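PDB 1ZX5: mannosephosphate isomerase, putative, which probably interconverts D-mannose 6-phosphate and D-fructose 6-phosphate as a zinc-dependent isomerase of the type 1 mannose-6-phosphate isomerase family. Local coordinates for residues M2-F7 against D70-R75; I85-I90 against R182-S187; S119-F124 against D166-R171. All blocks are in the same frame, centred on the assembly; numbering follows the deposited sequence. Where two conformers were deposited one is given.

Interaction 1: residues M2-F7 against D70-R75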
loop_
_atom_site.group_PDB
_atom_site.type_symbol
_atom_site.label_atom_id
_atom_site.label_comp_id
_atom_site.label_asym_id
_atom_site.label_seq_id
_atom_site.Cartn_x
_atom_site.Cartn_y
_atom_site.Cartn_z
HETATM N N MSE A 2 -20.298 -0.144 -19.154
HETATM C CA MSE A 2 -19.249 0.840 -19.459
HETATM C C MSE A 2 -19.725 2.296 -19.279
HETATM O O MSE A 2 -19.658 3.116 -20.194
HETATM C CB MSE A 2 -18.601 0.586 -20.829
HETATM C CG MSE A 2 -19.569 0.288 -21.958
HETATM SE SE MSE A 2 -18.716 -0.754 -23.401
HETATM C CE MSE A 2 -18.880 -2.635 -22.585
ATOM N N GLU A 3 -20.191 2.584 -18.064
ATOM C CA GLU A 3 -20.659 3.913 -17.649
ATOM C C GLU A 3 -19.518 4.826 -17.174
ATOM O O GLU A 3 -19.652 6.053 -17.176
ATOM C CB GLU A 3 -21.664 3.780 -16.494
ATOM C CG GLU A 3 -22.902 2.925 -16.781
ATOM C CD GLU A 3 -23.650 2.537 -15.503
ATOM O OE1 GLU A 3 -23.861 3.418 -14.630
ATOM O OE2 GLU A 3 -24.027 1.348 -15.367
ATOM N N LEU A 4 -18.407 4.226 -16.752
ATOM C CA LEU A 4 -17.337 4.983 -16.110
ATOM C C LEU A 4 -16.270 5.455 -17.095
ATOM O O LEU A 4 -15.984 4.767 -18.076
ATOM C CB LEU A 4 -16.707 4.165 -14.978
ATOM C CG LEU A 4 -17.617 3.758 -13.813
ATOM C CD1 LEU A 4 -16.884 2.801 -12.883
ATOM C CD2 LEU A 4 -18.148 4.978 -13.047
ATOM N N PRO A 5 -15.663 6.631 -16.825
ATOM C CA PRO A 5 -14.555 7.086 -17.663
ATOM C C PRO A 5 -13.324 6.220 -17.424
ATOM O O PRO A 5 -13.323 5.393 -16.512
ATOM C CB PRO A 5 -14.312 8.516 -17.177
ATOM C CG PRO A 5 -14.805 8.527 -15.780
ATOM C CD PRO A 5 -15.958 7.579 -15.735
ATOM N N SER A 6 -12.297 6.402 -18.248
ATOM C CA SER A 6 -11.045 5.669 -18.109
ATOM C C SER A 6 -10.266 6.033 -16.842
ATOM O O SER A 6 -9.601 5.182 -16.259
ATOM C CB SER A 6 -10.151 5.907 -19.325
ATOM O OG SER A 6 -10.573 5.139 -20.423
ATOM N N PHE A 7 -10.339 7.299 -16.442
ATOM C CA PHE A 7 -9.486 7.832 -15.402
ATOM C C PHE A 7 -10.292 8.573 -14.342
ATOM O O PHE A 7 -10.921 9.598 -14.625
ATOM C CB PHE A 7 -8.412 8.751 -16.006
ATOM C CG PHE A 7 -7.720 8.171 -17.218
ATOM C CD1 PHE A 7 -6.975 6.993 -17.121
ATOM C CD2 PHE A 7 -7.820 8.799 -18.451
ATOM C CE1 PHE A 7 -6.345 6.453 -18.245
ATOM C CE2 PHE A 7 -7.191 8.269 -19.576
ATOM C CZ PHE A 7 -6.448 7.093 -19.466
ATOM N N ASP A 70 -19.075 -4.320 -10.455
ATOM C CA ASP A 70 -18.790 -5.240 -11.571
ATOM C C ASP A 70 -17.931 -4.587 -12.648
ATOM O O ASP A 70 -16.960 -5.178 -13.101
ATOM C CB ASP A 70 -20.085 -5.783 -12.209
ATOM C CG ASP A 70 -20.890 -6.675 -11.263
ATOM O OD1 ASP A 70 -20.396 -7.029 -10.165
ATOM O OD2 ASP A 70 -22.036 -7.031 -11.624
ATOM N N GLU A 71 -18.299 -3.368 -13.045
ATOM C CA GLU A 71 -17.512 -2.589 -14.005
ATOM C C GLU A 71 -16.109 -2.246 -13.493
ATOM O O GLU A 71 -15.140 -2.321 -14.249
ATOM C CB GLU A 71 -18.238 -1.307 -14.424
ATOM C CG GLU A 71 -17.579 -0.645 -15.628
ATOM C CD GLU A 71 -18.207 0.679 -16.039
ATOM O OE1 GLU A 71 -19.353 0.968 -15.619
ATOM O OE2 GLU A 71 -17.545 1.425 -16.803
ATOM N N LEU A 72 -16.003 -1.872 -12.219
ATOM C CA LEU A 72 -14.701 -1.580 -11.626
ATOM C C LEU A 72 -13.788 -2.802 -11.583
ATOM O O LEU A 72 -12.614 -2.715 -11.942
ATOM C CB LEU A 72 -14.839 -1.002 -10.215
ATOM C CG LEU A 72 -15.114 0.489 -10.032
ATOM C CD1 LEU A 72 -15.370 0.757 -8.552
ATOM C CD2 LEU A 72 -13.957 1.337 -10.542
ATOM N N LEU A 73 -14.331 -3.934 -11.142
ATOM C CA LEU A 73 -13.518 -5.116 -10.887
ATOM C C LEU A 73 -13.268 -5.959 -12.122
ATOM O O LEU A 73 -12.227 -6.617 -12.216
ATOM C CB LEU A 73 -14.130 -5.976 -9.781
ATOM C CG LEU A 73 -14.179 -5.400 -8.362
ATOM C CD1 LEU A 73 -14.977 -6.344 -7.459
ATOM C CD2 LEU A 73 -12.786 -5.134 -7.775
ATOM N N GLY A 74 -14.216 -5.943 -13.060
ATOM C CA GLY A 74 -14.091 -6.701 -14.297
ATOM C C GLY A 74 -13.999 -8.185 -14.033
ATOM O O GLY A 74 -14.884 -8.760 -13.391
ATOM N N ARG A 75 -12.914 -8.800 -14.501
ATOM C CA ARG A 75 -12.703 -10.244 -14.344
ATOM C C ARG A 75 -12.479 -10.659 -12.883
ATOM O O ARG A 75 -12.583 -11.845 -12.551
ATOM C CB ARG A 75 -11.554 -10.732 -15.229
ATOM C CG ARG A 75 -11.809 -10.564 -16.726
ATOM C CD ARG A 75 -10.736 -11.231 -17.597
ATOM N NE ARG A 75 -9.395 -10.734 -17.299
ATOM C CZ ARG A 75 -8.442 -11.428 -16.674
ATOM N NH1 ARG A 75 -8.664 -12.680 -16.279
ATOM N NH2 ARG A 75 -7.256 -10.864 -16.446
HETATM O O HOH W 1 -21.194 0.267 -13.742
#
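Glu71, on the last turn of helix 61-73, holds out its carboxylate to two successive backbone N-H groups of the N-terminal arm, those of Glu3 and Leu4. An irregular N-terminal segment is thus docked on the C-terminal end of a helix. CG of Glu71 stands anti to its backbone N (chi1 -168°) and the chain runs extended beyond it, which lets a glutamate span the distance to the arm. Each oxygen takes one amide on its syn side. Glu3 N donates to OE1 of Glu71 at 3.0 Å from well out of the carboxylate plane (31°). The bond from Leu4 N to OE2 of Glu71 is 2.9 Å long and straighter, with 161° at the hydrogen. Two further partners add to the grip: Ser280 OG hydrogen-bonds to OE2, and a water donates to OE1 of Glu71 at 2.7 Å. The C-terminal end of a helix is, if anything, unfavourable to a negative charge, so these bonds probably offset part of that cost.

Leu4 does the apolar work. Its side chain crosses that of Glu71 obliquely, with CB 3.4 Å from OE2 of Glu71, and so covers one part of the buried carboxylate. Further out it meets Leu72 at about a right angle, where Leu4 CD1 lies 4.0 Å from Leu72 CD2. A branched aliphatic residue suits both ends of this contact, since Leu4 also packs on Leu64, His68 and Pro278, and Leu72 on Leu276. At the outer margin the water on Glu71 OE1 reaches Glu3 OE2 through a weak bond of 3.4 Å.

Interaction 2: residues I85-I90 against R182-S187; sequences ILVRLI and RVLEVS
Ile90 and Val183, Arg88 and Glu185, and Leu86 and Ser187 are the hydrogen-bonded pairs of two antiparallel strands, each pair closed by two N-H...O bonds. The shortest, Ile90 N to Val183 O, measures 2.7 Å, and the bond from Glu185 N to Arg88 O is essentially straight (179° at the hydrogen). Between them, CA-H...O contacts such as Leu184 CA to Arg88 O add weaker links.

The apolar contacts lie mainly on the face of Val87, Leu89, Leu184 and Val186. Leu184 has CG anti to its backbone N (chi1 175°), and its CD1 sits 3.6 Å from Val87 CG1 and 3.8 Å from Leu89 CD2. Branched aliphatic residues suit this face because strand 291-298 packs over it, with Ile296 on Val87 and Val186.

The face of Leu86, Arg88, Ile90, Val183, Glu185 and Ser187 is mixed. One water accepts from Arg88 NE at 3.1 Å, in the guanidinium plane, and donates to Glu185 O and Ser187 OG, tying both strands together. Arg88 NH1 makes a salt bridge to Glu38, and Ile90 CD1 lies over one guanidinium face, toward its rim.

Antiparallel sheets packed face to face like this are consistent with the cupin beta-sandwich fold.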
loop_
_atom_site.group_PDB
_atom_site.type_symbol
_atom_site.label_atom_id
_atom_site.label_comp_id
_atom_site.label_asym_id
_atom_site.label_seq_id
_atom_site.Cartn_x
_atom_site.Cartn_y
_atom_site.Cartn_z
ATOM N N ILE A 85 -8.480 -3.937 -1.786
ATOM C CA ILE A 85 -7.176 -3.383 -1.426
ATOM C C ILE A 85 -7.246 -2.021 -0.739
ATOM O O ILE A 85 -8.254 -1.304 -0.824
ATOM C CB ILE A 85 -6.194 -3.271 -2.672
ATOM C CG1 ILE A 85 -6.780 -2.370 -3.775
ATOM C CG2 ILE A 85 -5.815 -4.663 -3.230
ATOM C CD1 ILE A 85 -5.787 -2.058 -4.947
ATOM N N LEU A 86 -6.142 -1.665 -0.085
ATOM C CA LEU A 86 -5.937 -0.321 0.417
ATOM C C LEU A 86 -4.555 0.139 -0.044
ATOM O O LEU A 86 -3.556 -0.569 0.145
ATOM C CB LEU A 86 -6.047 -0.281 1.955
ATOM C CG LEU A 86 -5.681 1.028 2.680
ATOM C CD1 LEU A 86 -6.518 2.225 2.208
ATOM C CD2 LEU A 86 -5.836 0.862 4.175
ATOM N N VAL A 87 -4.504 1.320 -0.656
ATOM C CA VAL A 87 -3.265 1.863 -1.180
ATOM C C VAL A 87 -2.895 3.083 -0.362
ATOM O O VAL A 87 -3.702 4.002 -0.215
ATOM C CB VAL A 87 -3.385 2.239 -2.698
ATOM C CG1 VAL A 87 -2.079 2.787 -3.214
ATOM C CG2 VAL A 87 -3.812 1.027 -3.526
ATOM N N ARG A 88 -1.673 3.085 0.169
ATOM C CA ARG A 88 -1.201 4.163 1.012
ATOM C C ARG A 88 0.220 4.579 0.676
ATOM O O ARG A 88 1.092 3.723 0.538
ATOM C CB ARG A 88 -1.214 3.721 2.467
ATOM C CG ARG A 88 -2.587 3.430 2.997
ATOM C CD ARG A 88 -2.519 3.184 4.471
ATOM N NE ARG A 88 -2.085 1.836 4.796
ATOM C CZ ARG A 88 -1.865 1.416 6.038
ATOM N NH1 ARG A 88 -2.014 2.248 7.071
ATOM N NH2 ARG A 88 -1.490 0.162 6.252
ATOM N N LEU A 89 0.444 5.890 0.550
ATOM C CA LEU A 89 1.780 6.450 0.682
ATOM C C LEU A 89 2.083 6.544 2.171
ATOM O O LEU A 89 1.225 6.995 2.950
ATOM C CB LEU A 89 1.878 7.840 0.031
ATOM C CG LEU A 89 1.611 7.909 -1.479
ATOM C CD1 LEU A 89 1.614 9.361 -1.943
ATOM C CD2 LEU A 89 2.642 7.072 -2.235
ATOM N N ILE A 90 3.286 6.108 2.558
ATOM C CA ILE A 90 3.722 6.103 3.968
ATOM C C ILE A 90 5.073 6.803 4.077
ATOM O O ILE A 90 6.022 6.449 3.383
ATOM C CB ILE A 90 3.880 4.654 4.536
ATOM C CG1 ILE A 90 2.592 3.827 4.384
ATOM C CG2 ILE A 90 4.445 4.661 5.996
ATOM C CD1 ILE A 90 1.500 4.176 5.338
ATOM N N ARG A 182 10.440 6.150 2.711
ATOM C CA ARG A 182 9.281 6.603 1.943
ATOM C C ARG A 182 8.812 5.443 1.087
ATOM O O ARG A 182 9.593 4.863 0.339
ATOM C CB ARG A 182 9.657 7.772 1.036
ATOM C CG ARG A 182 10.179 8.976 1.789
ATOM C CD ARG A 182 10.850 9.932 0.848
ATOM N NE ARG A 182 11.293 11.126 1.552
ATOM C CZ ARG A 182 11.908 12.157 0.969
ATOM N NH1 ARG A 182 12.168 12.141 -0.333
ATOM N NH2 ARG A 182 12.268 13.207 1.688
ATOM N N VAL A 183 7.529 5.113 1.184
ATOM C CA VAL A 183 7.064 3.838 0.639
ATOM C C VAL A 183 5.600 3.912 0.185
ATOM O O VAL A 183 4.770 4.641 0.768
ATOM C CB VAL A 183 7.386 2.645 1.652
ATOM C CG1 VAL A 183 7.010 3.001 3.063
ATOM C CG2 VAL A 183 6.732 1.323 1.245
ATOM N N LEU A 184 5.315 3.214 -0.910
ATOM C CA LEU A 184 3.961 2.939 -1.340
ATOM C C LEU A 184 3.612 1.548 -0.822
ATOM O O LEU A 184 4.303 0.576 -1.147
ATOM C CB LEU A 184 3.908 2.972 -2.870
ATOM C CG LEU A 184 2.600 2.584 -3.582
ATOM C CD1 LEU A 184 1.480 3.554 -3.214
ATOM C CD2 LEU A 184 2.797 2.568 -5.079
ATOM N N GLU A 185 2.543 1.441 -0.032
ATOM C CA GLU A 185 2.126 0.150 0.539
ATOM C C GLU A 185 0.745 -0.276 0.035
ATOM O O GLU A 185 -0.270 0.348 0.367
ATOM C CB GLU A 185 2.176 0.176 2.093
ATOM C CG GLU A 185 3.575 0.463 2.650
ATOM C CD GLU A 185 3.719 0.356 4.170
ATOM O OE1 GLU A 185 2.834 -0.217 4.854
ATOM O OE2 GLU A 185 4.754 0.845 4.678
ATOM N N VAL A 186 0.713 -1.334 -0.772
ATOM C CA VAL A 186 -0.537 -1.878 -1.267
ATOM C C VAL A 186 -0.854 -3.079 -0.387
ATOM O O VAL A 186 -0.070 -4.033 -0.326
ATOM C CB VAL A 186 -0.449 -2.304 -2.762
ATOM C CG1 VAL A 186 -1.822 -2.788 -3.259
ATOM C CG2 VAL A 186 0.066 -1.156 -3.613
ATOM N N SER A 187 -1.989 -3.034 0.314
ATOM C CA SER A 187 -2.365 -4.139 1.183
ATOM C C SER A 187 -3.804 -4.575 0.960
ATOM O O SER A 187 -4.532 -3.954 0.190
ATOM C CB SER A 187 -2.164 -3.761 2.642
ATOM O OG SER A 187 -3.065 -2.729 3.027
HETATM O O HOH W 2 -1.905 -0.214 2.525
#

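Interaction 3: residues S119-F124 against D166-R171; sequences SAWLVF and DTFVIR
Phe168 O takes the N-H of Trp121 at 2.8 Å and nearly straight (170° at the hydrogen), and the CA of Ala120 adds a C-H...O contact to the same oxygen. The bond belongs to the antiparallel ladder between strands 119-123 and 167-170, at one margin of the cupin sheet. Ser119 with Ile170 and Trp121 with Phe168 are the hydrogen-bonded pairs, and Val123 N to Asp166 O extends the ladder past the last of them.

On the face of Trp121, the indole lies against Ile170. CG of Trp121 stands beside its backbone N (chi1 -75°), from where the ring reaches Ile170, whose CG1 sits over the five-membered ring, 4.0 Å from its centroid, in a CH-pi contact. Trp121 CE3 lies 4.2 Å from Phe168 CD2. A broad flat ring suits this place, because Val183, Glu185 and His176 also meet it. An alanine here would probably leave Ile170 CG1 without its aromatic cover and open a gap beside the Phe168 ring.

The opposite face carries Ala120, Leu122, Thr167 and Val169. Leu122 CD1 touches Thr167 CG2 at 3.5 Å, while Thr167 OG1 turns to the backbone oxygens of Lys221 and Met224, so threonine serves an apolar and a polar neighbour at once. At the end of the ladder, Val123 CG2 approaches the Phe168 ring at its edge, in plane, 4.0 Å from CE2 of Phe168.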
loop_
_atom_site.group_PDB
_atom_site.type_symbol
_atom_site.label_atom_id
_atom_site.label_comp_id
_atom_site.label_asym_id
_atom_site.label_seq_id
_atom_site.Cartn_x
_atom_site.Cartn_y
_atom_site.Cartn_z
ATOM N N SER A 119 0.698 -7.473 2.391
ATOM C CA SER A 119 1.056 -6.241 1.699
ATOM C C SER A 119 2.312 -6.313 0.843
ATOM O O SER A 119 3.224 -7.118 1.082
ATOM C CB SER A 119 1.159 -5.080 2.687
ATOM O OG SER A 119 2.196 -5.328 3.593
ATOM N N ALA A 120 2.319 -5.468 -0.182
ATOM C CA ALA A 120 3.447 -5.284 -1.055
ATOM C C ALA A 120 3.920 -3.830 -0.899
ATOM O O ALA A 120 3.123 -2.893 -0.909
ATOM C CB ALA A 120 3.052 -5.602 -2.495
ATOM N N TRP A 121 5.226 -3.661 -0.738
ATOM C CA TRP A 121 5.844 -2.362 -0.484
ATOM C C TRP A 121 6.693 -1.993 -1.678
ATOM O O TRP A 121 7.402 -2.838 -2.212
ATOM C CB TRP A 121 6.781 -2.462 0.721
ATOM C CG TRP A 121 6.131 -2.523 2.072
ATOM C CD1 TRP A 121 4.820 -2.791 2.360
ATOM C CD2 TRP A 121 6.789 -2.333 3.331
ATOM N NE1 TRP A 121 4.616 -2.753 3.719
ATOM C CE2 TRP A 121 5.810 -2.472 4.339
ATOM C CE3 TRP A 121 8.121 -2.060 3.705
ATOM C CZ2 TRP A 121 6.119 -2.352 5.709
ATOM C CZ3 TRP A 121 8.429 -1.935 5.072
ATOM C CH2 TRP A 121 7.433 -2.080 6.052
ATOM N N LEU A 122 6.599 -0.736 -2.099
ATOM C CA LEU A 122 7.504 -0.150 -3.075
ATOM C C LEU A 122 8.129 1.080 -2.426
ATOM O O LEU A 122 7.445 2.038 -2.065
ATOM C CB LEU A 122 6.780 0.231 -4.371
ATOM C CG LEU A 122 7.671 0.833 -5.475
ATOM C CD1 LEU A 122 8.590 -0.222 -6.135
ATOM C CD2 LEU A 122 6.818 1.559 -6.522
ATOM N N VAL A 123 9.439 1.026 -2.281
ATOM C CA VAL A 123 10.206 2.025 -1.559
ATOM C C VAL A 123 10.668 3.097 -2.556
ATOM O O VAL A 123 10.918 2.792 -3.717
ATOM C CB VAL A 123 11.397 1.291 -0.872
ATOM C CG1 VAL A 123 12.531 2.218 -0.524
ATOM C CG2 VAL A 123 10.912 0.467 0.343
ATOM N N PHE A 124 10.776 4.346 -2.110
ATOM C CA PHE A 124 11.136 5.444 -3.006
ATOM C C PHE A 124 12.489 6.068 -2.735
ATOM O O PHE A 124 12.934 6.907 -3.499
ATOM C CB PHE A 124 10.052 6.536 -3.002
ATOM C CG PHE A 124 8.747 6.078 -3.578
ATOM C CD1 PHE A 124 8.662 5.675 -4.914
ATOM C CD2 PHE A 124 7.618 6.006 -2.785
ATOM C CE1 PHE A 124 7.464 5.218 -5.454
ATOM C CE2 PHE A 124 6.407 5.572 -3.315
ATOM C CZ PHE A 124 6.330 5.179 -4.658
ATOM N N ASP A 166 13.192 -0.669 -4.616
ATOM C CA ASP A 166 13.220 -1.958 -3.935
ATOM C C ASP A 166 11.802 -2.273 -3.510
ATOM O O ASP A 166 11.018 -1.347 -3.215
ATOM C CB ASP A 166 14.099 -1.918 -2.680
ATOM C CG ASP A 166 15.567 -1.954 -2.998
ATOM O OD1 ASP A 166 15.936 -2.210 -4.172
ATOM O OD2 ASP A 166 16.364 -1.715 -2.074
ATOM N N THR A 167 11.476 -3.566 -3.485
ATOM C CA THR A 167 10.173 -4.022 -3.042
ATOM C C THR A 167 10.284 -5.053 -1.927
ATOM O O THR A 167 11.307 -5.733 -1.773
ATOM C CB THR A 167 9.310 -4.629 -4.197
ATOM O OG1 THR A 167 9.933 -5.810 -4.703
ATOM C CG2 THR A 167 9.090 -3.643 -5.338
ATOM N N PHE A 168 9.207 -5.148 -1.151
ATOM C CA PHE A 168 9.065 -6.126 -0.090
ATOM C C PHE A 168 7.667 -6.700 -0.162
ATOM O O PHE A 168 6.739 -6.035 -0.632
ATOM C CB PHE A 168 9.306 -5.474 1.288
ATOM C CG PHE A 168 10.692 -4.940 1.448
ATOM C CD1 PHE A 168 11.714 -5.763 1.907
ATOM C CD2 PHE A 168 10.990 -3.632 1.090
ATOM C CE1 PHE A 168 13.019 -5.289 2.027
ATOM C CE2 PHE A 168 12.292 -3.148 1.205
ATOM C CZ PHE A 168 13.308 -3.981 1.674
ATOM N N VAL A 169 7.528 -7.941 0.287
ATOM C CA VAL A 169 6.217 -8.533 0.491
ATOM C C VAL A 169 6.160 -8.959 1.946
ATOM O O VAL A 169 6.948 -9.795 2.388
ATOM C CB VAL A 169 5.929 -9.741 -0.458
ATOM C CG1 VAL A 169 4.574 -10.398 -0.100
ATOM C CG2 VAL A 169 5.943 -9.298 -1.938
ATOM N N ILE A 170 5.247 -8.336 2.693
ATOM C CA ILE A 170 5.106 -8.579 4.123
ATOM C C ILE A 170 3.882 -9.451 4.343
ATOM O O ILE A 170 2.737 -8.996 4.217
ATOM C CB ILE A 170 5.001 -7.246 4.942
ATOM C CG1 ILE A 170 6.120 -6.262 4.551
ATOM C CG2 ILE A 170 4.994 -7.537 6.446
ATOM C CD1 ILE A 170 7.535 -6.739 4.857
ATOM N N ARG A 171 4.149 -10.713 4.658
ATOM C CA ARG A 171 3.109 -11.715 4.878
ATOM C C ARG A 171 2.639 -11.742 6.343
ATOM O O ARG A 171 3.366 -11.309 7.246
ATOM C CB ARG A 171 3.610 -13.090 4.415
ATOM C CG ARG A 171 3.827 -13.122 2.905
ATOM C CD ARG A 171 4.272 -14.480 2.347
ATOM N NE ARG A 171 4.484 -14.359 0.898
ATOM C CZ ARG A 171 5.645 -14.026 0.330
ATOM N NH1 ARG A 171 6.723 -13.801 1.082
ATOM N NH2 ARG A 171 5.732 -13.913 -0.996
#

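Overall arrangement
Interactions 2 and 3 are two strand pairs of one antiparallel sheet, their centres 9 Å apart: strand 181-188 pairs with 85-92 on one side and with 119-123 on the other. Leu184 N probably bonds to Leu122 O (2.7 Å), and Glu185 packs on Trp121 where the Glu185 side of interaction 2 meets the indole of interaction 3. Glycerol and acetic acid, probably from the crystallisation liquor, sit beside these side chains. The fructofuranose lies elsewhere, among residues such as Gln97 and Asp152. Interaction 1 stands apart, its centre 22 Å from that of interaction 2 and 27 Å from that of interaction 3, though helix 61-73 is followed in the chain by strand 85-92.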